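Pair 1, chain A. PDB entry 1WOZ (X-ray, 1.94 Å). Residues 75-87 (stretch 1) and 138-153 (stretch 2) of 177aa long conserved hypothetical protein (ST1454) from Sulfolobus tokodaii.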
# COMPACT_ATOMS: atom_id res chain seq x y z
N LYS A 75 -8.67 -22.91 14.83
CA LYS A 75 -7.41 -22.36 15.32
C LYS A 75 -7.82 -21.34 16.37
O LYS A 75 -8.88 -20.71 16.24
CB LYS A 75 -6.64 -21.64 14.20
CG LYS A 75 -6.10 -22.53 13.08
CD LYS A 75 -4.88 -23.32 13.52
CE LYS A 75 -4.33 -24.13 12.37
NZ LYS A 75 -3.03 -24.74 12.72
N LYS A 76 -7.01 -21.19 17.41
CA LYS A 76 -7.31 -20.21 18.45
C LYS A 76 -6.03 -19.51 18.88
O LYS A 76 -5.16 -20.09 19.52
CB LYS A 76 -7.97 -20.86 19.66
CG LYS A 76 -8.44 -19.84 20.68
CD LYS A 76 -9.08 -20.52 21.87
CE LYS A 76 -9.61 -19.51 22.88
NZ LYS A 76 -10.09 -20.22 24.11
N ILE A 77 -5.93 -18.25 18.52
CA ILE A 77 -4.77 -17.45 18.87
C ILE A 77 -4.77 -17.25 20.38
O ILE A 77 -5.79 -16.87 20.95
CB ILE A 77 -4.83 -16.09 18.15
CG1 ILE A 77 -4.96 -16.32 16.64
CG2 ILE A 77 -3.60 -15.25 18.48
CD1 ILE A 77 -3.88 -17.25 16.04
N ASP A 78 -3.64 -17.55 21.02
CA ASP A 78 -3.51 -17.39 22.46
C ASP A 78 -2.22 -16.65 22.84
O ASP A 78 -1.44 -16.24 21.97
CB ASP A 78 -3.57 -18.76 23.14
CG ASP A 78 -2.47 -19.70 22.68
OD1 ASP A 78 -2.62 -20.91 22.90
OD2 ASP A 78 -1.46 -19.24 22.11
N GLU A 79 -1.98 -16.50 24.14
CA GLU A 79 -0.81 -15.79 24.63
C GLU A 79 0.55 -16.24 24.11
O GLU A 79 1.44 -15.42 23.98
CB GLU A 79 -0.78 -15.79 26.17
CG GLU A 79 -1.90 -14.96 26.80
CD GLU A 79 -1.91 -15.05 28.32
OE1 GLU A 79 -1.02 -14.46 28.97
OE2 GLU A 79 -2.83 -15.73 28.86
N LYS A 80 0.72 -17.53 23.81
CA LYS A 80 2.01 -18.00 23.32
C LYS A 80 2.42 -17.40 21.98
O LYS A 80 3.61 -17.23 21.71
CB LYS A 80 2.04 -19.53 23.21
CG LYS A 80 1.89 -20.24 24.56
CD LYS A 80 2.23 -21.72 24.44
CE LYS A 80 3.70 -21.92 24.05
NZ LYS A 80 4.06 -23.36 23.86
N TYR A 81 1.43 -17.10 21.14
CA TYR A 81 1.68 -16.47 19.85
C TYR A 81 2.25 -15.08 20.13
O TYR A 81 3.26 -14.67 19.56
CB TYR A 81 0.38 -16.26 19.08
CG TYR A 81 -0.16 -17.46 18.34
CD1 TYR A 81 -0.00 -17.58 16.95
CD2 TYR A 81 -0.85 -18.46 19.02
CE1 TYR A 81 -0.54 -18.66 16.26
CE2 TYR A 81 -1.39 -19.54 18.33
CZ TYR A 81 -1.24 -19.63 16.96
OH TYR A 81 -1.82 -20.68 16.30
N VAL A 82 1.55 -14.34 20.98
CA VAL A 82 1.97 -12.99 21.32
C VAL A 82 3.36 -13.01 21.98
O VAL A 82 4.22 -12.18 21.67
CB VAL A 82 0.94 -12.33 22.26
CG1 VAL A 82 1.43 -10.97 22.74
CG2 VAL A 82 -0.40 -12.19 21.53
N LYS A 83 3.58 -13.98 22.86
CA LYS A 83 4.84 -14.12 23.58
C LYS A 83 6.05 -14.15 22.64
O LYS A 83 6.99 -13.39 22.81
CB LYS A 83 4.85 -15.40 24.40
CG LYS A 83 6.20 -15.72 25.01
CD LYS A 83 6.38 -15.03 26.35
CE LYS A 83 5.64 -15.80 27.46
NZ LYS A 83 4.18 -16.05 27.18
N TRP A 84 6.01 -15.06 21.67
CA TRP A 84 7.07 -15.19 20.70
C TRP A 84 7.37 -13.83 20.02
O TRP A 84 8.53 -13.47 19.83
CB TRP A 84 6.67 -16.23 19.65
CG TRP A 84 7.62 -16.27 18.54
CD1 TRP A 84 8.91 -16.72 18.58
CD2 TRP A 84 7.43 -15.71 17.24
NE1 TRP A 84 9.54 -16.45 17.39
CE2 TRP A 84 8.66 -15.83 16.55
CE3 TRP A 84 6.34 -15.11 16.58
CZ2 TRP A 84 8.83 -15.37 15.23
CZ3 TRP A 84 6.51 -14.66 15.27
CH2 TRP A 84 7.76 -14.79 14.62
N LEU A 85 6.34 -13.07 19.66
CA LEU A 85 6.56 -11.76 19.02
C LEU A 85 7.34 -10.83 19.96
O LEU A 85 8.28 -10.16 19.55
CB LEU A 85 5.23 -11.09 18.66
CG LEU A 85 4.37 -11.78 17.59
CD1 LEU A 85 3.06 -11.07 17.49
CD2 LEU A 85 5.10 -11.77 16.25
N GLU A 86 6.94 -10.80 21.22
CA GLU A 86 7.61 -9.96 22.21
C GLU A 86 9.06 -10.37 22.46
O GLU A 86 9.93 -9.50 22.59
CB GLU A 86 6.83 -10.00 23.51
CG GLU A 86 5.38 -9.60 23.32
CD GLU A 86 4.56 -9.72 24.59
OE1 GLU A 86 4.78 -10.68 25.36
OE2 GLU A 86 3.69 -8.86 24.80
N GLU A 87 9.33 -11.67 22.52
CA GLU A 87 10.69 -12.14 22.76
C GLU A 87 11.60 -11.80 21.59
O GLU A 87 12.76 -11.43 21.80
CB GLU A 87 10.72 -13.66 22.99
CG GLU A 87 9.83 -14.15 24.10
CD GLU A 87 9.75 -15.67 24.14
OE1 GLU A 87 9.68 -16.31 23.07
OE2 GLU A 87 9.74 -16.22 25.25
N ILE A 138 -15.10 -11.91 17.69
CA ILE A 138 -13.70 -12.01 17.31
C ILE A 138 -12.81 -12.19 18.54
O ILE A 138 -13.00 -11.54 19.57
CB ILE A 138 -13.24 -10.78 16.49
CG1 ILE A 138 -11.72 -10.65 16.55
CG2 ILE A 138 -13.93 -9.52 16.99
CD1 ILE A 138 -11.20 -9.37 15.98
N ASN A 139 -11.85 -13.10 18.43
CA ASN A 139 -10.89 -13.38 19.50
C ASN A 139 -10.03 -12.13 19.74
O ASN A 139 -9.29 -11.70 18.86
CB ASN A 139 -10.03 -14.58 19.08
CG ASN A 139 -8.96 -14.93 20.11
OD1 ASN A 139 -8.82 -14.28 21.15
ND2 ASN A 139 -8.18 -15.95 19.80
N ARG A 140 -10.13 -11.57 20.94
CA ARG A 140 -9.38 -10.36 21.33
C ARG A 140 -7.86 -10.51 21.19
O ARG A 140 -7.14 -9.53 20.97
CB ARG A 140 -9.75 -10.00 22.78
CG ARG A 140 -9.06 -8.77 23.36
CD ARG A 140 -9.53 -7.47 22.69
NE ARG A 140 -8.95 -6.26 23.29
CZ ARG A 140 -9.17 -5.85 24.54
NH1 ARG A 140 -9.96 -6.55 25.34
NH2 ARG A 140 -8.61 -4.73 24.98
N MSE A 141 -7.36 -11.74 21.31
CA MSE A 141 -5.93 -11.98 21.21
C MSE A 141 -5.39 -11.64 19.81
O MSE A 141 -4.19 -11.45 19.61
CB MSE A 141 -5.60 -13.43 21.55
CG MSE A 141 -4.16 -13.65 21.99
SE MSE A 141 -3.66 -12.66 23.66
CE MSE A 141 -5.39 -12.22 24.30
N ILE A 142 -6.29 -11.58 18.84
CA ILE A 142 -5.91 -11.26 17.47
C ILE A 142 -5.45 -9.81 17.39
O ILE A 142 -4.44 -9.50 16.74
CB ILE A 142 -7.09 -11.50 16.53
CG1 ILE A 142 -7.30 -13.01 16.38
CG2 ILE A 142 -6.85 -10.84 15.16
CD1 ILE A 142 -8.55 -13.37 15.60
N ILE A 143 -6.18 -8.92 18.06
CA ILE A 143 -5.81 -7.51 18.05
C ILE A 143 -4.48 -7.36 18.80
O ILE A 143 -3.60 -6.59 18.38
CB ILE A 143 -6.92 -6.66 18.68
CG1 ILE A 143 -8.21 -6.82 17.85
CG2 ILE A 143 -6.50 -5.20 18.72
CD1 ILE A 143 -9.42 -6.01 18.35
N VAL A 144 -4.32 -8.10 19.89
CA VAL A 144 -3.06 -8.04 20.62
C VAL A 144 -1.89 -8.50 19.75
O VAL A 144 -0.81 -7.87 19.74
CB VAL A 144 -3.08 -8.90 21.89
CG1 VAL A 144 -1.77 -8.74 22.66
CG2 VAL A 144 -4.28 -8.48 22.77
N TYR A 145 -2.11 -9.57 18.99
CA TYR A 145 -1.06 -10.10 18.12
C TYR A 145 -0.64 -9.01 17.11
O TYR A 145 0.55 -8.73 16.93
CB TYR A 145 -1.57 -11.34 17.35
CG TYR A 145 -0.52 -12.01 16.49
CD1 TYR A 145 0.22 -13.09 16.98
CD2 TYR A 145 -0.27 -11.56 15.19
CE1 TYR A 145 1.19 -13.70 16.20
CE2 TYR A 145 0.70 -12.17 14.40
CZ TYR A 145 1.42 -13.23 14.90
OH TYR A 145 2.37 -13.84 14.12
N LEU A 146 -1.64 -8.39 16.48
CA LEU A 146 -1.40 -7.34 15.49
C LEU A 146 -0.63 -6.16 16.09
O LEU A 146 0.26 -5.60 15.44
CB LEU A 146 -2.73 -6.87 14.89
CG LEU A 146 -3.40 -7.89 13.94
CD1 LEU A 146 -4.77 -7.38 13.57
CD2 LEU A 146 -2.52 -8.13 12.67
N ASN A 147 -0.97 -5.79 17.32
CA ASN A 147 -0.29 -4.69 18.02
C ASN A 147 1.18 -5.03 18.25
O ASN A 147 2.07 -4.20 17.99
CB ASN A 147 -1.02 -4.39 19.34
CG ASN A 147 -0.34 -3.27 20.17
OD1 ASN A 147 0.55 -3.54 20.98
ND2 ASN A 147 -0.77 -2.03 19.97
N ARG A 148 1.46 -6.25 18.71
CA ARG A 148 2.84 -6.69 18.96
C ARG A 148 3.61 -6.82 17.66
O ARG A 148 4.83 -6.62 17.64
CB ARG A 148 2.88 -8.07 19.63
CG ARG A 148 2.70 -8.14 21.14
CD ARG A 148 2.33 -6.85 21.82
NE ARG A 148 2.00 -7.12 23.22
CZ ARG A 148 1.04 -6.50 23.89
NH1 ARG A 148 0.32 -5.57 23.30
NH2 ARG A 148 0.76 -6.85 25.13
N LEU A 149 2.92 -7.20 16.59
CA LEU A 149 3.60 -7.36 15.32
C LEU A 149 4.19 -6.04 14.82
O LEU A 149 5.30 -6.01 14.30
CB LEU A 149 2.64 -7.93 14.27
CG LEU A 149 3.17 -8.03 12.84
CD1 LEU A 149 4.38 -8.91 12.78
CD2 LEU A 149 2.04 -8.63 11.96
N SER A 150 3.44 -4.96 14.94
CA SER A 150 3.99 -3.70 14.46
C SER A 150 5.24 -3.30 15.25
O SER A 150 6.18 -2.72 14.68
CB SER A 150 2.93 -2.60 14.47
OG SER A 150 2.51 -2.30 15.78
N SER A 151 5.29 -3.61 16.55
CA SER A 151 6.50 -3.27 17.32
C SER A 151 7.68 -4.14 16.88
O SER A 151 8.83 -3.69 16.86
CB SER A 151 6.25 -3.44 18.82
OG SER A 151 5.24 -2.56 19.25
N LEU A 152 7.40 -5.41 16.55
CA LEU A 152 8.45 -6.30 16.08
C LEU A 152 9.01 -5.76 14.74
O LEU A 152 10.22 -5.73 14.52
CB LEU A 152 7.89 -7.73 15.88
CG LEU A 152 8.81 -8.69 15.12
CD1 LEU A 152 10.15 -8.82 15.83
CD2 LEU A 152 8.12 -10.06 14.98
N LEU A 153 8.12 -5.36 13.84
CA LEU A 153 8.55 -4.83 12.54
C LEU A 153 9.42 -3.58 12.74
O LEU A 153 10.40 -3.38 12.02
CB LEU A 153 7.32 -4.52 11.68
CG LEU A 153 6.56 -5.77 11.18
CD1 LEU A 153 5.21 -5.37 10.60
CD2 LEU A 153 7.39 -6.52 10.12

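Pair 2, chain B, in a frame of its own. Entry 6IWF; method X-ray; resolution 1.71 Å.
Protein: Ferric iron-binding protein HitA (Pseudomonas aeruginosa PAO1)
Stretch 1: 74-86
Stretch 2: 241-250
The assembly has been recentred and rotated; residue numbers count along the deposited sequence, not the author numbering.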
# COMPACT_ATOMS: atom_id res chain seq x y z
N LEU B 74 6.14 -10.30 16.16
CA LEU B 74 5.60 -8.98 16.46
C LEU B 74 4.99 -8.95 17.85
O LEU B 74 4.26 -9.87 18.26
CB LEU B 74 4.55 -8.60 15.42
CG LEU B 74 5.03 -8.66 13.97
CD1 LEU B 74 3.91 -8.17 13.01
CD2 LEU B 74 6.30 -7.85 13.75
N ALA B 75 5.26 -7.86 18.58
CA ALA B 75 4.73 -7.68 19.93
C ALA B 75 3.27 -7.27 19.88
O ALA B 75 2.86 -6.48 19.02
CB ALA B 75 5.55 -6.62 20.67
N LYS B 76 2.48 -7.77 20.83
CA LYS B 76 1.11 -7.28 20.96
C LYS B 76 1.13 -5.78 21.25
O LYS B 76 1.94 -5.29 22.05
CB LYS B 76 0.39 -8.06 22.08
CG LYS B 76 -0.65 -7.27 22.88
CD LYS B 76 -1.93 -6.94 22.10
CE LYS B 76 -3.10 -6.70 23.05
NZ LYS B 76 -3.21 -5.28 23.53
N LEU B 77 0.27 -5.04 20.56
CA LEU B 77 0.21 -3.59 20.75
C LEU B 77 -0.65 -3.23 21.96
O LEU B 77 -1.62 -3.93 22.29
CB LEU B 77 -0.36 -2.92 19.50
CG LEU B 77 0.55 -2.95 18.27
CD1 LEU B 77 -0.24 -2.53 17.03
CD2 LEU B 77 1.76 -2.04 18.48
N GLU B 78 -0.32 -2.12 22.60
CA GLU B 78 -1.09 -1.68 23.75
C GLU B 78 -2.55 -1.44 23.35
O GLU B 78 -2.83 -0.92 22.26
CB GLU B 78 -0.47 -0.41 24.34
CG GLU B 78 0.81 -0.70 25.10
CD GLU B 78 1.51 0.54 25.61
OE1 GLU B 78 2.36 0.42 26.51
OE2 GLU B 78 1.20 1.65 25.11
N PRO B 79 -3.50 -1.84 24.20
CA PRO B 79 -4.92 -1.65 23.84
C PRO B 79 -5.28 -0.21 23.53
O PRO B 79 -6.15 0.02 22.68
CB PRO B 79 -5.66 -2.17 25.09
CG PRO B 79 -4.63 -2.20 26.18
CD PRO B 79 -3.34 -2.49 25.51
N GLU B 80 -4.64 0.76 24.19
CA GLU B 80 -4.87 2.16 23.84
C GLU B 80 -4.53 2.42 22.38
O GLU B 80 -5.22 3.19 21.70
CB GLU B 80 -4.04 3.07 24.75
CG GLU B 80 -4.44 3.02 26.21
CD GLU B 80 -3.68 1.96 27.01
OE1 GLU B 80 -3.68 2.05 28.26
OE2 GLU B 80 -3.09 1.04 26.40
N THR B 81 -3.46 1.80 21.88
CA THR B 81 -3.10 1.95 20.47
C THR B 81 -4.14 1.29 19.57
O THR B 81 -4.57 1.89 18.57
CB THR B 81 -1.72 1.36 20.22
OG1 THR B 81 -0.78 2.02 21.07
CG2 THR B 81 -1.30 1.56 18.76
N LEU B 82 -4.55 0.06 19.90
CA LEU B 82 -5.53 -0.64 19.06
C LEU B 82 -6.85 0.11 19.00
O LEU B 82 -7.56 0.05 17.98
CB LEU B 82 -5.75 -2.05 19.58
CG LEU B 82 -4.53 -2.96 19.42
CD1 LEU B 82 -4.64 -4.16 20.30
CD2 LEU B 82 -4.34 -3.37 17.95
N ALA B 83 -7.19 0.84 20.06
CA ALA B 83 -8.45 1.57 20.09
C ALA B 83 -8.46 2.76 19.12
O ALA B 83 -9.52 3.34 18.89
CB ALA B 83 -8.74 2.05 21.51
N LEU B 84 -7.31 3.12 18.55
CA LEU B 84 -7.26 4.28 17.67
C LEU B 84 -7.75 3.98 16.25
O LEU B 84 -7.94 4.93 15.48
CB LEU B 84 -5.83 4.83 17.62
CG LEU B 84 -5.27 5.39 18.94
CD1 LEU B 84 -3.80 5.70 18.81
CD2 LEU B 84 -6.04 6.63 19.40
N VAL B 85 -7.97 2.71 15.89
CA VAL B 85 -8.41 2.33 14.55
C VAL B 85 -9.52 1.29 14.63
O VAL B 85 -9.72 0.62 15.65
CB VAL B 85 -7.24 1.79 13.67
CG1 VAL B 85 -6.04 2.73 13.71
CG2 VAL B 85 -6.85 0.37 14.09
N GLU B 86 -10.24 1.14 13.52
CA GLU B 86 -11.26 0.11 13.45
C GLU B 86 -10.62 -1.28 13.48
O GLU B 86 -9.52 -1.49 12.95
CB GLU B 86 -12.09 0.28 12.18
CG GLU B 86 -12.70 1.68 12.02
CD GLU B 86 -13.92 1.90 12.91
OE1 GLU B 86 -14.39 0.93 13.54
OE2 GLU B 86 -14.41 3.05 12.97
N ALA B 241 9.19 1.81 21.74
CA ALA B 241 8.65 1.34 20.47
C ALA B 241 7.13 1.43 20.45
O ALA B 241 6.53 1.86 19.46
CB ALA B 241 9.12 -0.09 20.20
N GLN B 242 6.48 1.01 21.54
CA GLN B 242 5.03 1.15 21.63
C GLN B 242 4.63 2.62 21.54
O GLN B 242 3.62 2.96 20.91
CB GLN B 242 4.50 0.54 22.93
CG GLN B 242 4.72 -0.96 23.04
CD GLN B 242 3.61 -1.78 22.39
OE1 GLN B 242 2.54 -1.26 22.04
NE2 GLN B 242 3.86 -3.07 22.23
N GLN B 243 5.40 3.49 22.18
CA GLN B 243 5.13 4.92 22.09
C GLN B 243 5.20 5.41 20.65
O GLN B 243 4.39 6.25 20.22
CB GLN B 243 6.14 5.67 22.96
CG GLN B 243 5.90 7.14 23.10
CD GLN B 243 6.86 7.73 24.12
OE1 GLN B 243 7.42 7.01 24.94
NE2 GLN B 243 7.05 9.05 24.06
N PHE B 244 6.19 4.91 19.90
CA PHE B 244 6.35 5.34 18.51
C PHE B 244 5.14 4.95 17.66
O PHE B 244 4.62 5.77 16.90
CB PHE B 244 7.63 4.75 17.93
CG PHE B 244 7.92 5.23 16.55
CD1 PHE B 244 7.39 4.58 15.43
CD2 PHE B 244 8.69 6.37 16.35
CE1 PHE B 244 7.64 5.05 14.15
CE2 PHE B 244 8.95 6.84 15.07
CZ PHE B 244 8.43 6.17 13.97
N VAL B 245 4.70 3.69 17.76
CA VAL B 245 3.57 3.26 16.93
C VAL B 245 2.30 4.01 17.33
O VAL B 245 1.52 4.44 16.47
CB VAL B 245 3.37 1.73 17.00
CG1 VAL B 245 2.10 1.34 16.27
CG2 VAL B 245 4.55 1.03 16.35
N ALA B 246 2.12 4.24 18.63
CA ALA B 246 0.99 5.06 19.07
C ALA B 246 1.07 6.47 18.49
O ALA B 246 0.04 7.04 18.09
CB ALA B 246 0.96 5.10 20.60
N PHE B 247 2.27 7.03 18.40
CA PHE B 247 2.41 8.38 17.86
C PHE B 247 2.10 8.41 16.37
O PHE B 247 1.61 9.42 15.85
CB PHE B 247 3.81 8.92 18.16
CG PHE B 247 4.07 10.28 17.60
CD1 PHE B 247 3.60 11.41 18.24
CD2 PHE B 247 4.78 10.43 16.42
CE1 PHE B 247 3.83 12.67 17.72
CE2 PHE B 247 5.02 11.68 15.89
CZ PHE B 247 4.55 12.80 16.55
N MET B 248 2.34 7.30 15.66
CA MET B 248 1.99 7.27 14.24
C MET B 248 0.50 7.45 14.02
O MET B 248 0.09 7.90 12.95
CB MET B 248 2.45 5.95 13.62
CG MET B 248 3.95 5.70 13.74
SD MET B 248 4.35 4.11 12.97
CE MET B 248 4.26 4.58 11.24
N LEU B 249 -0.31 7.10 15.01
CA LEU B 249 -1.77 7.20 14.94
C LEU B 249 -2.31 8.35 15.77
O LEU B 249 -3.53 8.47 15.93
CB LEU B 249 -2.41 5.89 15.39
CG LEU B 249 -2.26 4.82 14.32
CD1 LEU B 249 -2.40 3.45 14.96
CD2 LEU B 249 -3.31 5.03 13.23
N SER B 250 -1.43 9.18 16.33
CA SER B 250 -1.90 10.44 16.90
C SER B 250 -2.29 11.41 15.78
O SER B 250 -1.92 11.25 14.62
CB SER B 250 -0.82 11.07 17.78
OG SER B 250 0.28 11.53 17.02
O HOH W 1 1.68 1.06 20.64

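Pair 1 and pair 2 place a helical segment beside a second helix in the same way: the N, CA and C atoms of 14 central residues superpose with an RMSD of 0.6 Å. In pair 1 the two helices run nearly parallel, 14° apart, with their axes 9.1 Å from each other at closest approach. The tightest point coincides in both, Val82(A) CA lying 5.3 Å from Tyr145(A) CA and Thr81(B) CA 5.3 Å from Ala246(B) CA.

At this point sit the matched residues Val82(A) and Thr81(B). Both are small and beta-branched, which suits a place where the backbones leave little room. Val82(A) is a knob among Met141(A), Val144(A), Tyr145(A) and Arg148(A); its CG1 lies 3.5 Å from Arg148(A) CG. Thr81(B) keeps a methyl, CG2, 4.2 Å from Val245(B) CG1, but also carries a hydroxyl. OG1 packs 3.6 Å from Ala246(B) CB and donates to a water 2.7 Å away, which in turn donates to Gln242(B) O and OE1.

That polar choice fits the next match, Met141(A) with Gln242(B). The long, flexible selenomethionine fills space, its SE 3.9 Å from Val82(A) CG2. Glutamine has similar reach but bonds to backbone: Gln242(B) NE2 donates to Lys76(B) O at 2.9 Å, while its OE1 accepts from Glu78(B) N at 3.0 Å. The amide's two ends thus hold the approach to the short helix. Pair 1 also ties side-chain amide to backbone, but from Asn139(A), whose ND2 donates to Ile77(A) O at 2.8 Å while its OD1 caps its own helix.

Val144(A) and Val245(B) are the same residue with the same t rotamer, a compact branched surface beside the valine or threonine.

Tyr145(A) matches Ala246(B), and here the side chains differ greatly in size. The tyrosine ring reaches along the interface, and Leu85(A) CD1 rests over its face, 3.5 Å from the centroid of the Tyr145(A) ring, in a CH-pi contact. Alanine offers only a methyl, which accommodates the threonine hydroxyl.

Leu85(A) and Leu84(B) nearly coincide, with side-chain centres 0.6 Å apart and the same mt rotamer. Each spans the gap to the same matched position: Leu85(A) CD1 lies 3.7 Å from Arg148(A) CB, and Leu84(B) CD1 lies 3.7 Å from Leu249(B) CB.

Finally, Glu86(A) and Arg148(A) match Val85(B) and Leu249(B). Pair 1 closes with a salt bridge, Arg148(A) NE to Glu86(A) OE2 at 2.9 Å; pair 2 uses an apolar contact, Val85(B) CG1 to Leu249(B) CD2 at 3.6 Å.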